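Local coordinates for sensor protein (Rhodopseudomonas palustris, PDB 2OOL), which probably acts as a light-sensing histidine kinase, a bacteriophytochrome whose chromophore-binding domain, the part in this entry, carries a biliverdin-derived bilin, at residues 46-58 with 70-82. Numbering follows the deposited sequence.
Sequences FVVSETDLRIASV and PASLLNVPIAHYL
Arg54 lies alongside Pro77, crosses Asn75 at a slant and ends on the backbone of the loop. Its NH1 donates to Asn75 O at 2.8 Å, nearly along the C=O axis. The acceptor lies 15° out of the guanidinium plane. Pro77 CG sits over one face of that group, offset toward the rim. The chain is extended from CG to NE, which carries its CD past Asn75 ND2 at 3.5 Å. The side-chain amide of Asn75 and the guanidinium of Arg54 are turned 54° apart. With an alanine in place of Arg54, Asn75 O would probably lose its charged donor and Pro77 CG the flat group it rests on.

Three backbone bonds join the segments. Ile55 N to Val76 O and Ile78 N to Leu53 O flank Arg54 and Pro77 and make a single beta bridge. Asn75 N adds a bond to Ile55 O at 2.8 Å.

Next to the bridge, Ile55 and Ile78 cross at about a right angle, with Ile55 CG1 4.1 Å from Ile78 CB. Ile78 CG1 is anti to the backbone N (chi1 -165°), and its CD1 runs on to the sheet. There it lies over one face of the Phe46 ring, a CH-pi contact, and meets Val48 CG1 at 4.0 Å. Ile55 CD1 packs on Leu73 CB.

Further out, Ser49 OG accepts from Arg54 N, a bond across the turn that links the two strands. The Leu73 to Val76 type II turn presents Asn75 N and O. Leu131 and Leu90 also touch Ile78, from strand 128-134 and helix 84-94. Ala56 and Ser57 face Val47 in a classic beta bulge. The whole is a beta hairpin of the PAS-fold antiparallel sheet, with the loop between helices 62-66 and 84-94 laid against it.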
ATOM      1  N   PHE A  46     -24.586   9.257 -12.275  1.00 52.56           N
ATOM      2  CA  PHE A  46     -25.917   8.696 -12.437  1.00 53.36           C
ATOM      3  C   PHE A  46     -26.501   8.477 -11.065  1.00 53.63           C
ATOM      4  O   PHE A  46     -25.812   8.024 -10.156  1.00 54.79           O
ATOM      5  CB  PHE A  46     -25.816   7.343 -13.104  1.00 52.82           C
ATOM      6  CG  PHE A  46     -25.191   7.386 -14.456  1.00 52.66           C
ATOM      7  CD1 PHE A  46     -25.989   7.366 -15.597  1.00 51.41           C
ATOM      8  CD2 PHE A  46     -23.805   7.443 -14.601  1.00 50.65           C
ATOM      9  CE1 PHE A  46     -25.430   7.358 -16.856  1.00 53.59           C
ATOM     10  CE2 PHE A  46     -23.227   7.490 -15.876  1.00 51.63           C
ATOM     11  CZ  PHE A  46     -24.015   7.447 -16.990  1.00 52.15           C
ATOM     12  N   VAL A  47     -27.746   8.850 -10.886  1.00 54.22           N
ATOM     13  CA  VAL A  47     -28.541   8.311  -9.802  1.00 53.94           C
ATOM     14  C   VAL A  47     -29.285   7.152 -10.365  1.00 54.53           C
ATOM     15  O   VAL A  47     -29.900   7.297 -11.397  1.00 54.45           O
ATOM     16  CB  VAL A  47     -29.535   9.354  -9.237  1.00 54.19           C
ATOM     17  CG1 VAL A  47     -30.309   8.739  -8.111  1.00 48.80           C
ATOM     18  CG2 VAL A  47     -28.717  10.661  -8.796  1.00 52.98           C
ATOM     19  N   VAL A  48     -29.216   6.004  -9.707  1.00 56.75           N
ATOM     20  CA  VAL A  48     -29.949   4.833 -10.152  1.00 60.03           C
ATOM     21  C   VAL A  48     -30.753   4.198  -9.007  1.00 61.64           C
ATOM     22  O   VAL A  48     -30.358   4.238  -7.840  1.00 62.56           O
ATOM     23  CB  VAL A  48     -29.009   3.755 -10.739  1.00 60.25           C
ATOM     24  CG1 VAL A  48     -28.213   4.304 -11.940  1.00 58.57           C
ATOM     25  CG2 VAL A  48     -28.063   3.272  -9.680  1.00 60.37           C
ATOM     26  N   SER A  49     -31.863   3.571  -9.351  1.00 62.94           N
ATOM     27  CA  SER A  49     -32.691   2.924  -8.356  1.00 64.95           C
ATOM     28  C   SER A  49     -32.084   1.580  -7.969  1.00 66.58           C
ATOM     29  O   SER A  49     -31.412   0.940  -8.765  1.00 66.41           O
ATOM     30  CB  SER A  49     -34.090   2.716  -8.903  1.00 63.99           C
ATOM     31  OG  SER A  49     -34.034   1.730  -9.893  1.00 64.50           O
ATOM     32  N   GLU A  50     -32.341   1.149  -6.740  1.00 69.02           N
ATOM     33  CA  GLU A  50     -31.647  -0.016  -6.178  1.00 70.29           C
ATOM     34  C   GLU A  50     -32.303  -1.296  -6.656  1.00 71.42           C
ATOM     35  O   GLU A  50     -31.738  -2.378  -6.508  1.00 73.23           O
ATOM     36  CB  GLU A  50     -31.693   0.033  -4.647  1.00 71.53           C
ATOM     37  CG  GLU A  50     -30.318  -0.100  -3.961  1.00 71.81           C
ATOM     38  CD  GLU A  50     -30.395   0.426  -2.550  1.00 72.64           C
ATOM     39  OE1 GLU A  50     -29.527   1.224  -2.118  1.00 75.54           O
ATOM     40  OE2 GLU A  50     -31.375   0.060  -1.873  1.00 77.18           O
ATOM     41  N   THR A  51     -33.498  -1.165  -7.222  1.00 71.23           N
ATOM     42  CA  THR A  51     -34.263  -2.297  -7.699  1.00 70.64           C
ATOM     43  C   THR A  51     -33.648  -2.857  -8.997  1.00 70.24           C
ATOM     44  O   THR A  51     -32.741  -3.720  -8.963  1.00 70.26           O
ATOM     45  CB  THR A  51     -35.750  -1.865  -7.863  1.00 71.14           C
ATOM     46  OG1 THR A  51     -36.510  -2.910  -8.482  1.00 73.50           O
ATOM     47  CG2 THR A  51     -35.893  -0.537  -8.676  1.00 71.18           C
ATOM     48  N   ASP A  52     -34.100  -2.309 -10.122  1.00 68.92           N
ATOM     49  CA  ASP A  52     -33.662  -2.689 -11.464  1.00 67.86           C
ATOM     50  C   ASP A  52     -32.689  -1.645 -12.037  1.00 66.54           C
ATOM     51  O   ASP A  52     -32.393  -1.631 -13.239  1.00 66.56           O
ATOM     52  CB  ASP A  52     -34.897  -2.824 -12.361  1.00 68.67           C
ATOM     53  CG  ASP A  52     -36.022  -1.882 -11.931  1.00 71.01           C
ATOM     54  OD1 ASP A  52     -35.663  -0.764 -11.436  1.00 73.82           O
ATOM     55  OD2 ASP A  52     -37.225  -2.277 -12.051  1.00 72.22           O
ATOM     56  N   LEU A  53     -32.190  -0.758 -11.180  1.00 64.70           N
ATOM     57  CA  LEU A  53     -31.106   0.108 -11.561  1.00 62.89           C
ATOM     58  C   LEU A  53     -31.444   1.066 -12.722  1.00 61.18           C
ATOM     59  O   LEU A  53     -30.620   1.327 -13.605  1.00 61.40           O
ATOM     60  CB  LEU A  53     -29.879  -0.780 -11.851  1.00 63.41           C
ATOM     61  CG  LEU A  53     -29.123  -1.132 -10.570  1.00 65.21           C
ATOM     62  CD1 LEU A  53     -27.899  -1.969 -10.838  1.00 67.28           C
ATOM     63  CD2 LEU A  53     -28.685   0.163  -9.888  1.00 67.96           C
ATOM     64  N   ARG A  54     -32.647   1.614 -12.694  1.00 58.58           N
ATOM     65  CA  ARG A  54     -33.106   2.526 -13.736  1.00 57.34           C
ATOM     66  C   ARG A  54     -32.579   3.897 -13.449  1.00 54.57           C
ATOM     67  O   ARG A  54     -32.507   4.269 -12.323  1.00 53.49           O
ATOM     68  CB  ARG A  54     -34.626   2.576 -13.769  1.00 56.53           C
ATOM     69  CG  ARG A  54     -35.234   1.302 -14.301  1.00 58.47           C
ATOM     70  CD  ARG A  54     -36.765   1.292 -14.361  1.00 57.67           C
ATOM     71  NE  ARG A  54     -37.115   0.027 -15.003  1.00 59.60           N
ATOM     72  CZ  ARG A  54     -37.276  -0.157 -16.313  1.00 60.22           C
ATOM     73  NH1 ARG A  54     -37.236   0.861 -17.169  1.00 61.26           N
ATOM     74  NH2 ARG A  54     -37.528  -1.374 -16.767  1.00 62.32           N
ATOM     75  N   ILE A  55     -32.297   4.682 -14.467  1.00 53.58           N
ATOM     76  CA  ILE A  55     -31.617   5.970 -14.251  1.00 54.40           C
ATOM     77  C   ILE A  55     -32.626   7.024 -13.765  1.00 54.27           C
ATOM     78  O   ILE A  55     -33.653   7.220 -14.379  1.00 53.04           O
ATOM     79  CB  ILE A  55     -30.906   6.436 -15.543  1.00 52.81           C
ATOM     80  CG1 ILE A  55     -29.720   5.527 -15.865  1.00 51.49           C
ATOM     81  CG2 ILE A  55     -30.534   7.853 -15.475  1.00 52.93           C
ATOM     82  CD1 ILE A  55     -29.300   5.604 -17.320  1.00 52.27           C
ATOM     83  N   ALA A  56     -32.305   7.742 -12.694  1.00 54.97           N
ATOM     84  CA  ALA A  56     -33.250   8.767 -12.205  1.00 55.76           C
ATOM     85  C   ALA A  56     -32.722  10.183 -12.413  1.00 55.65           C
ATOM     86  O   ALA A  56     -33.488  11.127 -12.506  1.00 56.63           O
ATOM     87  CB  ALA A  56     -33.687   8.488 -10.749  1.00 55.67           C
ATOM     88  N   SER A  57     -31.421  10.315 -12.610  1.00 55.91           N
ATOM     89  CA  SER A  57     -30.827  11.588 -12.978  1.00 55.38           C
ATOM     90  C   SER A  57     -29.442  11.338 -13.572  1.00 55.34           C
ATOM     91  O   SER A  57     -28.818  10.322 -13.230  1.00 54.08           O
ATOM     92  CB  SER A  57     -30.672  12.471 -11.727  1.00 55.95           C
ATOM     93  OG  SER A  57     -29.870  13.603 -11.985  1.00 54.05           O
ATOM     94  N   VAL A  58     -28.980  12.267 -14.430  1.00 54.46           N
ATOM     95  CA  VAL A  58     -27.633  12.203 -15.012  1.00 54.95           C
ATOM     96  C   VAL A  58     -27.092  13.583 -15.143  1.00 54.55           C
ATOM     97  O   VAL A  58     -27.858  14.540 -15.301  1.00 54.66           O
ATOM     98  CB  VAL A  58     -27.564  11.583 -16.474  1.00 55.38           C
ATOM     99  CG1 VAL A  58     -27.160  10.093 -16.434  1.00 57.08           C
ATOM    100  CG2 VAL A  58     -28.834  11.815 -17.234  1.00 55.96           C
ATOM    101  N   PRO A  70     -29.728  14.177 -22.423  1.00 59.18           N
ATOM    102  CA  PRO A  70     -29.825  13.719 -21.020  1.00 59.43           C
ATOM    103  C   PRO A  70     -31.234  13.326 -20.580  1.00 59.21           C
ATOM    104  O   PRO A  70     -31.420  12.260 -20.008  1.00 60.34           O
ATOM    105  CB  PRO A  70     -29.314  14.919 -20.216  1.00 59.24           C
ATOM    106  CG  PRO A  70     -28.390  15.582 -21.107  1.00 59.81           C
ATOM    107  CD  PRO A  70     -28.961  15.426 -22.516  1.00 59.98           C
ATOM    108  N   ALA A  71     -32.222  14.148 -20.890  1.00 58.55           N
ATOM    109  CA  ALA A  71     -33.596  13.838 -20.503  1.00 57.99           C
ATOM    110  C   ALA A  71     -34.024  12.449 -20.974  1.00 57.74           C
ATOM    111  O   ALA A  71     -34.783  11.765 -20.270  1.00 57.55           O
ATOM    112  CB  ALA A  71     -34.570  14.896 -21.025  1.00 57.60           C
ATOM    113  N   SER A  72     -33.523  11.998 -22.126  1.00 56.30           N
ATOM    114  CA  SER A  72     -34.086  10.798 -22.733  1.00 56.11           C
ATOM    115  C   SER A  72     -33.660   9.524 -22.018  1.00 55.69           C
ATOM    116  O   SER A  72     -34.209   8.447 -22.309  1.00 55.28           O
ATOM    117  CB  SER A  72     -33.716  10.720 -24.208  1.00 55.30           C
ATOM    118  OG  SER A  72     -32.318  10.682 -24.353  1.00 57.94           O
ATOM    119  N   LEU A  73     -32.663   9.629 -21.124  1.00 55.60           N
ATOM    120  CA  LEU A  73     -32.161   8.458 -20.372  1.00 55.63           C
ATOM    121  C   LEU A  73     -33.004   8.197 -19.125  1.00 55.60           C
ATOM    122  O   LEU A  73     -32.793   7.212 -18.394  1.00 55.03           O
ATOM    123  CB  LEU A  73     -30.691   8.652 -19.963  1.00 55.58           C
ATOM    124  CG  LEU A  73     -29.710   8.757 -21.159  1.00 56.29           C
ATOM    125  CD1 LEU A  73     -28.334   9.252 -20.806  1.00 55.35           C
ATOM    126  CD2 LEU A  73     -29.610   7.428 -21.915  1.00 56.51           C
ATOM    127  N   LEU A  74     -33.957   9.074 -18.862  1.00 55.30           N
ATOM    128  CA  LEU A  74     -34.646   8.973 -17.585  1.00 55.66           C
ATOM    129  C   LEU A  74     -35.575   7.718 -17.590  1.00 54.54           C
ATOM    130  O   LEU A  74     -36.361   7.452 -18.509  1.00 54.23           O
ATOM    131  CB  LEU A  74     -35.330  10.299 -17.205  1.00 57.22           C
ATOM    132  CG  LEU A  74     -34.385  11.532 -17.090  1.00 59.56           C
ATOM    133  CD1 LEU A  74     -35.137  12.871 -16.810  1.00 62.17           C
ATOM    134  CD2 LEU A  74     -33.228  11.378 -16.085  1.00 62.38           C
ATOM    135  N   ASN A  75     -35.353   6.920 -16.562  1.00 53.59           N
ATOM    136  CA  ASN A  75     -35.971   5.647 -16.323  1.00 53.52           C
ATOM    137  C   ASN A  75     -35.484   4.476 -17.165  1.00 52.56           C
ATOM    138  O   ASN A  75     -36.102   3.404 -17.147  1.00 52.37           O
ATOM    139  CB  ASN A  75     -37.508   5.754 -16.381  1.00 54.01           C
ATOM    140  CG  ASN A  75     -38.157   4.879 -15.375  1.00 55.98           C
ATOM    141  OD1 ASN A  75     -39.271   4.366 -15.575  1.00 62.25           O
ATOM    142  ND2 ASN A  75     -37.462   4.672 -14.273  1.00 59.61           N
ATOM    143  N   VAL A  76     -34.376   4.661 -17.878  1.00 51.96           N
ATOM    144  CA  VAL A  76     -33.791   3.594 -18.665  1.00 51.61           C
ATOM    145  C   VAL A  76     -32.875   2.728 -17.793  1.00 50.95           C
ATOM    146  O   VAL A  76     -32.147   3.236 -16.963  1.00 50.79           O
ATOM    147  CB  VAL A  76     -33.020   4.168 -19.873  1.00 51.58           C
ATOM    148  CG1 VAL A  76     -32.355   3.061 -20.636  1.00 50.34           C
ATOM    149  CG2 VAL A  76     -33.997   4.932 -20.779  1.00 51.22           C
ATOM    150  N   PRO A  77     -32.935   1.406 -17.948  1.00 50.77           N
ATOM    151  CA  PRO A  77     -31.982   0.620 -17.198  1.00 51.51           C
ATOM    152  C   PRO A  77     -30.496   0.967 -17.542  1.00 52.18           C
ATOM    153  O   PRO A  77     -30.107   1.080 -18.713  1.00 51.60           O
ATOM    154  CB  PRO A  77     -32.327  -0.810 -17.564  1.00 50.57           C
ATOM    155  CG  PRO A  77     -33.678  -0.770 -18.096  1.00 51.28           C
ATOM    156  CD  PRO A  77     -33.863   0.575 -18.716  1.00 50.64           C
ATOM    157  N   ILE A  78     -29.680   1.159 -16.529  1.00 52.33           N
ATOM    158  CA  ILE A  78     -28.313   1.619 -16.802  1.00 53.27           C
ATOM    159  C   ILE A  78     -27.555   0.507 -17.569  1.00 54.03           C
ATOM    160  O   ILE A  78     -26.671   0.796 -18.378  1.00 54.53           O
ATOM    161  CB  ILE A  78     -27.581   2.062 -15.534  1.00 53.24           C
ATOM    162  CG1 ILE A  78     -26.309   2.877 -15.911  1.00 53.88           C
ATOM    163  CG2 ILE A  78     -27.267   0.872 -14.645  1.00 53.23           C
ATOM    164  CD1 ILE A  78     -25.564   3.413 -14.766  1.00 53.06           C
ATOM    165  N   ALA A  79     -27.969  -0.742 -17.346  1.00 54.34           N
ATOM    166  CA  ALA A  79     -27.351  -1.928 -17.944  1.00 54.50           C
ATOM    167  C   ALA A  79     -27.386  -1.899 -19.453  1.00 54.90           C
ATOM    168  O   ALA A  79     -26.650  -2.630 -20.093  1.00 54.51           O
ATOM    169  CB  ALA A  79     -28.022  -3.192 -17.435  1.00 53.61           C
ATOM    170  N   HIS A  80     -28.265  -1.088 -20.029  1.00 55.31           N
ATOM    171  CA  HIS A  80     -28.269  -0.921 -21.468  1.00 55.67           C
ATOM    172  C   HIS A  80     -27.005  -0.268 -22.010  1.00 55.61           C
ATOM    173  O   HIS A  80     -26.664  -0.502 -23.165  1.00 56.15           O
ATOM    174  CB  HIS A  80     -29.503  -0.174 -21.953  1.00 55.95           C
ATOM    175  CG  HIS A  80     -30.747  -0.985 -21.868  1.00 56.74           C
ATOM    176  ND1 HIS A  80     -31.997  -0.419 -21.830  1.00 57.20           N
ATOM    177  CD2 HIS A  80     -30.936  -2.322 -21.783  1.00 57.57           C
ATOM    178  CE1 HIS A  80     -32.911  -1.368 -21.754  1.00 57.99           C
ATOM    179  NE2 HIS A  80     -32.294  -2.533 -21.709  1.00 59.87           N
ATOM    180  N   TYR A  81     -26.295   0.495 -21.191  1.00 54.84           N
ATOM    181  CA  TYR A  81     -25.079   1.167 -21.641  1.00 54.66           C
ATOM    182  C   TYR A  81     -23.802   0.599 -21.013  1.00 54.09           C
ATOM    183  O   TYR A  81     -22.755   1.221 -21.108  1.00 53.77           O
ATOM    184  CB  TYR A  81     -25.155   2.630 -21.297  1.00 56.90           C
ATOM    185  CG  TYR A  81     -26.447   3.255 -21.663  1.00 57.58           C
ATOM    186  CD1 TYR A  81     -27.432   3.425 -20.702  1.00 58.05           C
ATOM    187  CD2 TYR A  81     -26.694   3.680 -22.965  1.00 58.71           C
ATOM    188  CE1 TYR A  81     -28.646   3.984 -21.021  1.00 59.01           C
ATOM    189  CE2 TYR A  81     -27.915   4.250 -23.306  1.00 59.19           C
ATOM    190  CZ  TYR A  81     -28.883   4.395 -22.314  1.00 60.25           C
ATOM    191  OH  TYR A  81     -30.119   4.957 -22.574  1.00 63.75           O
ATOM    192  N   LEU A  82     -23.902  -0.547 -20.353  1.00 52.79           N
ATOM    193  CA  LEU A  82     -22.764  -1.222 -19.783  1.00 52.63           C
ATOM    194  C   LEU A  82     -22.583  -2.534 -20.519  1.00 52.60           C
ATOM    195  O   LEU A  82     -23.507  -3.024 -21.147  1.00 52.15           O
ATOM    196  CB  LEU A  82     -22.978  -1.520 -18.301  1.00 51.65           C
ATOM    197  CG  LEU A  82     -23.343  -0.378 -17.358  1.00 51.85           C
ATOM    198  CD1 LEU A  82     -23.540  -0.893 -15.958  1.00 46.84           C
ATOM    199  CD2 LEU A  82     -22.219   0.701 -17.391  1.00 49.78           C
TER
HETATM  200  O   HOH W   1     -29.958  -1.623 -15.431  1.00 57.38           O